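Local coordinates for protein Serpin48 (PDB 3OZQ) that inhibits the serine protease SPE with high specificity in the innate immunity of the beetle Tenebrio molitor, and belongs to the serpin family, at residues Ala42-Leu47 against Asn95-Lys100; Lys72-Val77 against Glu115-Gln120; Phe103-Glu108 against Ala119-Val124; Arg162-Asn167 against Ile310-Gln315. All blocks are in the same frame, centred on the assembly; numbering follows the deposited sequence.

In the fold
The four contacts lie in the helix-rich half of the serpin fold, around its central sheet. Contacts 1 and 4 are the closest, about 7 Å between centres: strand 90-100 pairs antiparallel with strand 163-174, which runs parallel to strand 310-321. On the other flank of strand 90-100 comes strand 120-124, which brings in contact 3 about 10 Å from contact 1. Contact 2 shares A119 and Q120 with contact 3 and ties helix 70-83 to the turn leading into that strand. Along the chain contacts 1 and 2 interleave, contact 1 closes before contact 3 opens, and contact 4 closes last, so residues distant in sequence build one sheet with helices packed against it.

Contact 1 of 4, residues Ala42-Leu47 against Asn95-Lys100; sequences ATLLAL and NKIYVK
The flat amide of N95 meets T43 through water: its OD1 end is turned to the helix, while ND2 at the other end makes a weak hydrogen bond to N167 OD1 of the next strand. Two waters span the step from hydroxyl to amide. The first donates to T43 OG1 at 3.0 Å and to N95 OD1 at 3.2 Å; the second donates to T43 OG1 at 3.2 Å and to N95 OD1 at 2.9 Å. The other flat group, the Y98 ring, carries K96 CD on one face, 3.8 Å above the plane and offset toward the rim; L135, M136 and W139 of helix 129-143 also touch this side chain. Beyond the waters the contact is apolar. L44 has CG anti to its backbone N (chi1 -172°), and its CD1 lies 4.0 Å from I97 CG1. L47 CD1 comes to 3.8 Å from I97 CD1, and each leucine side chain runs opposite to that of I97 and slides past it. The segment axes approach to 9.5 Å at 35°, helix 38-50 packing on the central serpin sheet. Each water spends both hydrogens on the bridge, and T43 OG1, which also bonds to S40 O, is therefore gripped three times, so the buried polar atoms are satisfied without a direct bond between helix and strand.

Contact 2 of 4, residues Lys72-Val77 against Glu115-Gln120; sequences KAEGAV and EVYGAQ
E74 and V77, one turn apart on helix 70-83, meet the neighbours V116 and Y117 without any hydrogen bond across the contact. V116 has CG1 anti to its backbone N (chi1 172°), and this methyl does two jobs. It reaches the helix backbone, 3.4 Å from E74 O, with E74 CB also near at 4.1 Å; and it covers one face of the following Y117 ring, 3.3 Å above the plane and offset toward the rim. In the serpin fold this is where the turn after helix 107-115 swings toward strand 120-124, and helix 70-83 flanks it there. The Y117 side chain also touches A46, L47 and S50 of helix 38-50, so it joins two helices to the turn. E74 has CG anti to its carbonyl carbon (chi1 -57°) and runs extended beyond it; CG lies 3.5 Å from Y117 OH, and the carboxylate plane is turned 68° from the ring. I112 touches both side chains. V77 crosses Y117 at about a right angle, its CG1 4.0 Å from Y117 CD1, and F66 packs against the same valine.

Contact 3 of 4, residues Phe103-Glu108 against Ala119-Val124; sequences FSVREE and AQSENV
V105 and N123 slide past each other in opposite directions, the valine pointing to strand 120-124 and the asparagine to the 103-108 backbone. With CG1 anti to its backbone N (chi1 -176°), V105 sets that methyl 3.6 Å from S121 OG, a hydroxyl bonded to I97 O on the adjoining strand. The other methyl, V105 CG2, lies against the N123 amide, 3.7 Å from N123 CG. This amide sits between two backbone polar groups: as modelled, N123 OD1 is 3.0 Å from F103 O and N123 ND2 is 2.9 Å from V105 N. Its two ends are probably interchanged in the model, and turned over both approaches may be hydrogen bonds. An alanine in place of N123 would probably leave F103 O and V105 N without this polar neighbour and open a gap beside V105 CG2. R106 follows at the N-cap position of helix 107-115, and V99 of strand 90-100 touches V105 as well. The chain thus leaves strand 90-100, is laid over strand 120-124 by V105 and enters the helix, before returning as that parallel strand: a beta-alpha-beta crossover at the edge of the central serpin sheet.

Contact 4 of 4, residues Arg162-Asn167 against Ile310-Gln315; sequences RVVLIN and ISNIVQ
L165 and I313 lie side by side on one face of a parallel strand pair, pointing the same way. From the backbone outward, L165 CB meets I313 CG2 at 3.8 Å, CG meets I313 CG1 at 3.9 Å, and CD2 reaches back to I310 CG2 at 4.2 Å; L44 of helix 38-50 packs on the same leucine. The backbone ladder alternates between strands: L165 N donates to N312 O, V314 N to L165 O, and N167 N to V314 O. At the start of the pair V163 O takes S311 N at 2.6 Å, and N312 N only weakly. S311 has OG anti to its carbonyl carbon (chi1 -55°), where it accepts R162 N at 2.8 Å and, weakly, V163 N; a water links it to NH2 of R162, whose NE bonds to L160 O. An alanine at S311 would probably leave R162 N without its acceptor and the water with one partner fewer. At the far end N167 and Q315 stand together over the start of helix 38-50, with N167 OD1 bonded to S40 OG. Such pairing of these central strands, packed on that helix, is consistent with the shutter region of a native serpin, with no reactive-centre loop inserted between them here.

Contact 1 of 4, residues Ala42-Leu47 against Asn95-Lys100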
# COMPACT_ATOMS: atom_id res chain seq x y z
N ALA A 42 2.78 -6.13 4.80
CA ALA A 42 3.61 -7.33 4.82
C ALA A 42 4.83 -7.17 5.73
O ALA A 42 5.17 -8.08 6.48
CB ALA A 42 4.05 -7.71 3.41
N THR A 43 5.48 -6.01 5.68
CA THR A 43 6.61 -5.79 6.58
C THR A 43 6.21 -5.73 8.07
O THR A 43 6.97 -6.10 8.97
CB THR A 43 7.34 -4.51 6.22
OG1 THR A 43 6.44 -3.40 6.39
CG2 THR A 43 7.84 -4.57 4.78
N LEU A 44 5.01 -5.23 8.33
CA LEU A 44 4.54 -5.14 9.71
C LEU A 44 4.21 -6.53 10.23
O LEU A 44 4.61 -6.92 11.33
CB LEU A 44 3.33 -4.20 9.79
CG LEU A 44 2.87 -3.89 11.21
CD1 LEU A 44 4.07 -3.56 12.06
CD2 LEU A 44 1.86 -2.71 11.21
N LEU A 45 3.51 -7.29 9.41
CA LEU A 45 3.16 -8.65 9.78
C LEU A 45 4.42 -9.51 9.96
O LEU A 45 4.46 -10.43 10.77
CB LEU A 45 2.26 -9.26 8.73
CG LEU A 45 1.68 -10.62 9.10
CD1 LEU A 45 0.66 -10.49 10.21
CD2 LEU A 45 1.07 -11.29 7.88
N ALA A 46 5.46 -9.23 9.16
CA ALA A 46 6.74 -9.91 9.33
C ALA A 46 7.36 -9.57 10.71
O ALA A 46 7.95 -10.43 11.36
CB ALA A 46 7.69 -9.57 8.18
N LEU A 47 7.23 -8.32 11.14
CA LEU A 47 7.68 -7.93 12.47
C LEU A 47 6.94 -8.77 13.49
O LEU A 47 7.55 -9.40 14.36
CB LEU A 47 7.40 -6.46 12.72
CG LEU A 47 8.27 -5.74 13.77
CD1 LEU A 47 7.53 -4.58 14.38
CD2 LEU A 47 8.78 -6.67 14.84
N ASN A 95 4.60 2.81 11.59
CA ASN A 95 4.19 1.46 11.90
C ASN A 95 4.53 1.16 13.35
O ASN A 95 5.65 1.41 13.80
CB ASN A 95 4.87 0.44 10.98
CG ASN A 95 4.52 0.64 9.51
OD1 ASN A 95 5.13 0.02 8.61
ND2 ASN A 95 3.54 1.50 9.24
N LYS A 96 3.56 0.64 14.07
CA LYS A 96 3.75 0.38 15.49
C LYS A 96 2.94 -0.81 15.96
O LYS A 96 1.85 -1.09 15.46
CB LYS A 96 3.39 1.62 16.28
CG LYS A 96 3.34 1.39 17.76
CD LYS A 96 4.47 2.04 18.48
CE LYS A 96 4.30 3.53 18.52
NZ LYS A 96 5.03 4.06 19.72
N ILE A 97 3.49 -1.52 16.94
CA ILE A 97 2.78 -2.62 17.56
C ILE A 97 2.56 -2.23 19.00
O ILE A 97 3.50 -2.22 19.78
CB ILE A 97 3.57 -3.93 17.46
CG1 ILE A 97 3.71 -4.35 15.98
CG2 ILE A 97 2.90 -5.04 18.25
CD1 ILE A 97 4.20 -5.78 15.80
N TYR A 98 1.33 -1.85 19.33
CA TYR A 98 0.98 -1.49 20.71
C TYR A 98 0.51 -2.73 21.45
O TYR A 98 -0.31 -3.48 20.93
CB TYR A 98 -0.12 -0.45 20.73
CG TYR A 98 0.33 0.94 20.37
CD1 TYR A 98 0.82 1.81 21.34
CD2 TYR A 98 0.27 1.39 19.05
CE1 TYR A 98 1.23 3.08 21.00
CE2 TYR A 98 0.67 2.65 18.71
CZ TYR A 98 1.15 3.50 19.69
OH TYR A 98 1.56 4.76 19.33
N VAL A 99 1.01 -2.91 22.68
CA VAL A 99 0.75 -4.11 23.47
C VAL A 99 0.15 -3.82 24.87
O VAL A 99 0.53 -2.87 25.55
CB VAL A 99 2.04 -4.96 23.60
CG1 VAL A 99 1.78 -6.22 24.38
CG2 VAL A 99 2.60 -5.29 22.20
N LYS A 100 -0.80 -4.66 25.27
CA LYS A 100 -1.53 -4.54 26.54
C LYS A 100 -0.55 -4.29 27.70
O LYS A 100 0.44 -5.01 27.81
CB LYS A 100 -2.30 -5.85 26.75
CG LYS A 100 -3.27 -5.92 27.92
CD LYS A 100 -3.98 -7.27 27.89
CE LYS A 100 -4.68 -7.60 29.21
NZ LYS A 100 -5.93 -6.80 29.43
O HOH W 1 6.68 -0.41 5.90
O HOH W 2 6.84 -2.16 9.34

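Contact 2 of 4, residues Lys72-Val77 against Glu115-Gln120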
# COMPACT_ATOMS: atom_id res chain seq x y z
N LYS A 72 17.60 -14.68 6.86
CA LYS A 72 17.21 -14.33 5.50
C LYS A 72 15.99 -13.40 5.49
O LYS A 72 16.05 -12.29 4.97
CB LYS A 72 16.95 -15.59 4.66
CG LYS A 72 18.09 -16.59 4.67
CD LYS A 72 18.04 -17.51 3.45
CE LYS A 72 18.80 -18.81 3.70
NZ LYS A 72 20.18 -18.61 4.26
N ALA A 73 14.89 -13.87 6.06
CA ALA A 73 13.70 -13.04 6.16
C ALA A 73 14.04 -11.64 6.67
O ALA A 73 13.70 -10.64 6.04
CB ALA A 73 12.67 -13.70 7.07
N GLU A 74 14.72 -11.57 7.80
CA GLU A 74 15.05 -10.28 8.42
C GLU A 74 15.96 -9.45 7.55
O GLU A 74 15.74 -8.25 7.38
CB GLU A 74 15.68 -10.49 9.80
CG GLU A 74 14.80 -11.27 10.74
CD GLU A 74 15.43 -11.39 12.11
OE1 GLU A 74 14.80 -12.01 13.00
OE2 GLU A 74 16.54 -10.86 12.30
N GLY A 75 16.99 -10.08 6.98
CA GLY A 75 17.90 -9.38 6.10
C GLY A 75 17.18 -8.86 4.87
O GLY A 75 17.39 -7.72 4.45
N ALA A 76 16.34 -9.71 4.30
CA ALA A 76 15.60 -9.39 3.09
C ALA A 76 14.70 -8.17 3.27
O ALA A 76 14.72 -7.25 2.45
CB ALA A 76 14.78 -10.59 2.65
N VAL A 77 13.91 -8.17 4.34
CA VAL A 77 13.04 -7.04 4.65
C VAL A 77 13.86 -5.80 4.97
O VAL A 77 13.47 -4.68 4.64
CB VAL A 77 12.13 -7.37 5.84
CG1 VAL A 77 11.36 -6.12 6.27
CG2 VAL A 77 11.19 -8.50 5.48
N GLU A 115 15.47 -1.63 14.37
CA GLU A 115 16.65 -1.96 13.58
C GLU A 115 16.34 -2.63 12.24
O GLU A 115 16.99 -2.34 11.23
CB GLU A 115 17.64 -2.79 14.42
CG GLU A 115 18.35 -1.95 15.49
CD GLU A 115 19.03 -2.77 16.58
OE1 GLU A 115 19.28 -3.98 16.37
OE2 GLU A 115 19.31 -2.20 17.66
N VAL A 116 15.34 -3.51 12.21
CA VAL A 116 15.08 -4.30 11.02
C VAL A 116 13.83 -3.90 10.24
O VAL A 116 13.87 -3.79 9.01
CB VAL A 116 14.97 -5.80 11.35
CG1 VAL A 116 14.51 -6.58 10.13
CG2 VAL A 116 16.31 -6.33 11.86
N TYR A 117 12.71 -3.69 10.94
CA TYR A 117 11.41 -3.63 10.28
C TYR A 117 10.80 -2.24 10.15
O TYR A 117 9.63 -2.10 9.80
CB TYR A 117 10.40 -4.53 10.99
CG TYR A 117 10.69 -6.00 10.92
CD1 TYR A 117 10.08 -6.81 9.98
CD2 TYR A 117 11.57 -6.59 11.83
CE1 TYR A 117 10.34 -8.17 9.94
CE2 TYR A 117 11.84 -7.94 11.78
CZ TYR A 117 11.22 -8.73 10.84
OH TYR A 117 11.50 -10.08 10.82
N GLY A 118 11.58 -1.21 10.45
CA GLY A 118 11.11 0.16 10.33
C GLY A 118 9.80 0.41 11.04
O GLY A 118 8.91 1.08 10.52
N ALA A 119 9.68 -0.13 12.25
CA ALA A 119 8.51 0.10 13.07
C ALA A 119 8.96 0.22 14.51
O ALA A 119 10.16 0.21 14.80
CB ALA A 119 7.53 -1.05 12.92
N GLN A 120 8.01 0.36 15.43
CA GLN A 120 8.36 0.23 16.85
C GLN A 120 7.28 -0.48 17.63
O GLN A 120 6.23 -0.81 17.09
CB GLN A 120 8.72 1.58 17.45
CG GLN A 120 7.60 2.53 17.59
CD GLN A 120 8.11 3.92 17.88
OE1 GLN A 120 7.50 4.68 18.63
NE2 GLN A 120 9.24 4.27 17.27

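Contact 3 of 4, residues Phe103-Glu108 against Ala119-Val124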
# COMPACT_ATOMS: atom_id res chain seq x y z
N PHE A 103 1.54 -6.83 29.96
CA PHE A 103 2.65 -7.65 29.50
C PHE A 103 3.73 -6.79 28.86
O PHE A 103 3.68 -6.47 27.66
CB PHE A 103 2.17 -8.76 28.55
CG PHE A 103 0.96 -9.52 29.06
CD1 PHE A 103 -0.31 -9.22 28.58
CD2 PHE A 103 1.10 -10.52 30.00
CE1 PHE A 103 -1.41 -9.92 29.03
CE2 PHE A 103 -0.01 -11.22 30.46
CZ PHE A 103 -1.27 -10.92 29.98
N SER A 104 4.71 -6.40 29.68
CA SER A 104 5.84 -5.59 29.25
C SER A 104 6.50 -6.13 27.98
O SER A 104 6.88 -7.30 27.91
CB SER A 104 6.88 -5.51 30.37
OG SER A 104 6.37 -4.80 31.48
N VAL A 105 6.63 -5.27 26.98
CA VAL A 105 7.26 -5.66 25.74
C VAL A 105 8.74 -5.97 25.97
O VAL A 105 9.46 -5.18 26.57
CB VAL A 105 7.14 -4.55 24.69
CG1 VAL A 105 7.72 -5.01 23.34
CG2 VAL A 105 5.69 -4.13 24.53
N ARG A 106 9.17 -7.14 25.50
CA ARG A 106 10.57 -7.52 25.58
C ARG A 106 11.46 -6.55 24.81
O ARG A 106 11.28 -6.36 23.60
CB ARG A 106 10.77 -8.95 25.07
CG ARG A 106 9.87 -9.96 25.75
CD ARG A 106 10.09 -11.36 25.23
NE ARG A 106 8.98 -12.24 25.59
CZ ARG A 106 8.85 -12.84 26.78
NH1 ARG A 106 9.77 -12.66 27.72
NH2 ARG A 106 7.81 -13.63 27.02
N GLU A 107 12.42 -5.95 25.51
CA GLU A 107 13.32 -4.97 24.90
C GLU A 107 13.91 -5.44 23.57
O GLU A 107 14.15 -4.64 22.67
CB GLU A 107 14.46 -4.62 25.87
CG GLU A 107 14.04 -3.72 27.03
CD GLU A 107 14.94 -2.51 27.16
OE1 GLU A 107 14.51 -1.52 27.80
OE2 GLU A 107 16.07 -2.54 26.63
N GLU A 108 14.14 -6.75 23.47
CA GLU A 108 14.69 -7.36 22.26
C GLU A 108 13.76 -7.20 21.05
O GLU A 108 14.22 -7.16 19.91
CB GLU A 108 14.91 -8.85 22.51
CG GLU A 108 15.50 -9.60 21.32
CD GLU A 108 15.49 -11.12 21.51
OE1 GLU A 108 15.07 -11.60 22.59
OE2 GLU A 108 15.91 -11.83 20.57
N ALA A 119 9.68 -0.13 12.25
CA ALA A 119 8.51 0.10 13.07
C ALA A 119 8.96 0.22 14.51
O ALA A 119 10.16 0.21 14.80
CB ALA A 119 7.53 -1.05 12.92
N GLN A 120 8.01 0.36 15.43
CA GLN A 120 8.36 0.23 16.85
C GLN A 120 7.28 -0.48 17.63
O GLN A 120 6.23 -0.81 17.09
CB GLN A 120 8.72 1.58 17.45
CG GLN A 120 7.60 2.53 17.59
CD GLN A 120 8.11 3.92 17.88
OE1 GLN A 120 7.50 4.68 18.63
NE2 GLN A 120 9.24 4.27 17.27
N SER A 121 7.55 -0.75 18.91
CA SER A 121 6.57 -1.42 19.75
C SER A 121 6.56 -0.79 21.14
O SER A 121 7.59 -0.31 21.62
CB SER A 121 6.86 -2.92 19.82
OG SER A 121 5.87 -3.60 20.57
N GLU A 122 5.39 -0.78 21.76
CA GLU A 122 5.16 0.03 22.94
C GLU A 122 3.96 -0.52 23.71
O GLU A 122 3.01 -1.03 23.11
CB GLU A 122 4.93 1.48 22.51
CG GLU A 122 4.51 2.45 23.59
CD GLU A 122 4.68 3.90 23.16
OE1 GLU A 122 3.81 4.74 23.48
OE2 GLU A 122 5.71 4.19 22.50
N ASN A 123 4.03 -0.46 25.05
CA ASN A 123 2.92 -0.84 25.91
C ASN A 123 1.92 0.29 26.02
O ASN A 123 2.31 1.45 26.07
CB ASN A 123 3.38 -1.24 27.32
CG ASN A 123 3.85 -2.67 27.41
OD1 ASN A 123 3.04 -3.60 27.33
ND2 ASN A 123 5.15 -2.87 27.56
N VAL A 124 0.64 -0.06 26.09
CA VAL A 124 -0.40 0.95 26.22
C VAL A 124 -1.56 0.33 26.96
O VAL A 124 -1.83 -0.86 26.80
CB VAL A 124 -0.87 1.49 24.82
CG1 VAL A 124 -1.52 0.38 24.00
CG2 VAL A 124 -1.84 2.65 24.99

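Contact 4 of 4, residues Arg162-Asn167 against Ile310-Gln315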
# COMPACT_ATOMS: atom_id res chain seq x y z
N ARG A 162 -5.50 -6.87 23.00
CA ARG A 162 -4.22 -7.40 23.47
C ARG A 162 -3.02 -6.91 22.65
O ARG A 162 -2.05 -6.42 23.20
CB ARG A 162 -4.24 -8.93 23.48
CG ARG A 162 -4.73 -9.54 24.82
CD ARG A 162 -5.46 -10.87 24.63
NE ARG A 162 -6.67 -10.75 23.79
CZ ARG A 162 -7.39 -11.78 23.37
NH1 ARG A 162 -7.05 -13.01 23.71
NH2 ARG A 162 -8.47 -11.59 22.62
N VAL A 163 -3.10 -7.06 21.33
CA VAL A 163 -2.10 -6.47 20.44
C VAL A 163 -2.74 -5.78 19.25
O VAL A 163 -3.60 -6.36 18.56
CB VAL A 163 -1.09 -7.51 19.90
CG1 VAL A 163 -0.13 -6.85 18.89
CG2 VAL A 163 -0.32 -8.14 21.05
N VAL A 164 -2.32 -4.54 19.00
CA VAL A 164 -2.81 -3.78 17.87
C VAL A 164 -1.65 -3.41 16.97
O VAL A 164 -0.67 -2.83 17.43
CB VAL A 164 -3.54 -2.50 18.33
CG1 VAL A 164 -3.95 -1.66 17.12
CG2 VAL A 164 -4.75 -2.87 19.18
N LEU A 165 -1.76 -3.78 15.69
CA LEU A 165 -0.83 -3.34 14.64
C LEU A 165 -1.36 -2.09 13.97
O LEU A 165 -2.46 -2.09 13.42
CB LEU A 165 -0.66 -4.41 13.55
CG LEU A 165 -0.27 -5.86 13.83
CD1 LEU A 165 0.76 -6.35 12.83
CD2 LEU A 165 0.16 -6.13 15.26
N ILE A 166 -0.57 -1.03 14.01
CA ILE A 166 -0.91 0.22 13.35
C ILE A 166 0.03 0.41 12.16
O ILE A 166 1.23 0.20 12.30
CB ILE A 166 -0.69 1.40 14.29
CG1 ILE A 166 -1.79 1.43 15.35
CG2 ILE A 166 -0.68 2.68 13.51
CD1 ILE A 166 -3.14 1.04 14.81
N ASN A 167 -0.52 0.81 11.02
CA ASN A 167 0.25 0.92 9.76
C ASN A 167 -0.22 2.08 8.90
O ASN A 167 -1.11 1.94 8.10
CB ASN A 167 0.10 -0.39 8.98
CG ASN A 167 0.89 -0.42 7.68
OD1 ASN A 167 1.81 0.37 7.47
ND2 ASN A 167 0.55 -1.37 6.83
N ILE A 310 -3.23 -11.18 18.23
CA ILE A 310 -3.34 -9.97 17.45
C ILE A 310 -4.81 -9.58 17.40
O ILE A 310 -5.63 -10.28 16.82
CB ILE A 310 -2.83 -10.13 16.00
CG1 ILE A 310 -1.33 -10.47 15.97
CG2 ILE A 310 -3.07 -8.86 15.22
CD1 ILE A 310 -0.75 -10.53 14.53
N SER A 311 -5.13 -8.45 18.02
CA SER A 311 -6.53 -8.04 18.14
C SER A 311 -7.01 -7.25 16.92
O SER A 311 -8.14 -7.43 16.46
CB SER A 311 -6.71 -7.21 19.41
OG SER A 311 -6.26 -7.92 20.54
N ASN A 312 -6.17 -6.36 16.42
CA ASN A 312 -6.53 -5.57 15.25
C ASN A 312 -5.32 -5.29 14.38
O ASN A 312 -4.20 -5.24 14.88
CB ASN A 312 -7.18 -4.25 15.66
CG ASN A 312 -8.28 -4.43 16.69
OD1 ASN A 312 -8.00 -4.71 17.84
ND2 ASN A 312 -9.52 -4.32 16.26
N ILE A 313 -5.55 -5.12 13.07
CA ILE A 313 -4.50 -4.67 12.16
C ILE A 313 -5.09 -3.61 11.24
O ILE A 313 -5.96 -3.90 10.43
CB ILE A 313 -3.94 -5.82 11.29
CG1 ILE A 313 -3.56 -7.02 12.16
CG2 ILE A 313 -2.72 -5.33 10.52
CD1 ILE A 313 -3.10 -8.23 11.32
N VAL A 314 -4.61 -2.39 11.37
CA VAL A 314 -5.25 -1.27 10.72
C VAL A 314 -4.25 -0.50 9.88
O VAL A 314 -3.26 0.02 10.39
CB VAL A 314 -5.94 -0.34 11.76
CG1 VAL A 314 -6.71 0.78 11.04
CG2 VAL A 314 -6.90 -1.14 12.60
N GLN A 315 -4.49 -0.49 8.58
CA GLN A 315 -3.71 0.35 7.67
C GLN A 315 -4.48 1.58 7.26
O GLN A 315 -5.65 1.49 6.92
CB GLN A 315 -3.28 -0.44 6.44
CG GLN A 315 -2.37 0.34 5.51
CD GLN A 315 -1.93 -0.47 4.32
OE1 GLN A 315 -0.90 -1.15 4.38
NE2 GLN A 315 -2.69 -0.42 3.23
O HOH W 3 -8.73 -9.37 21.01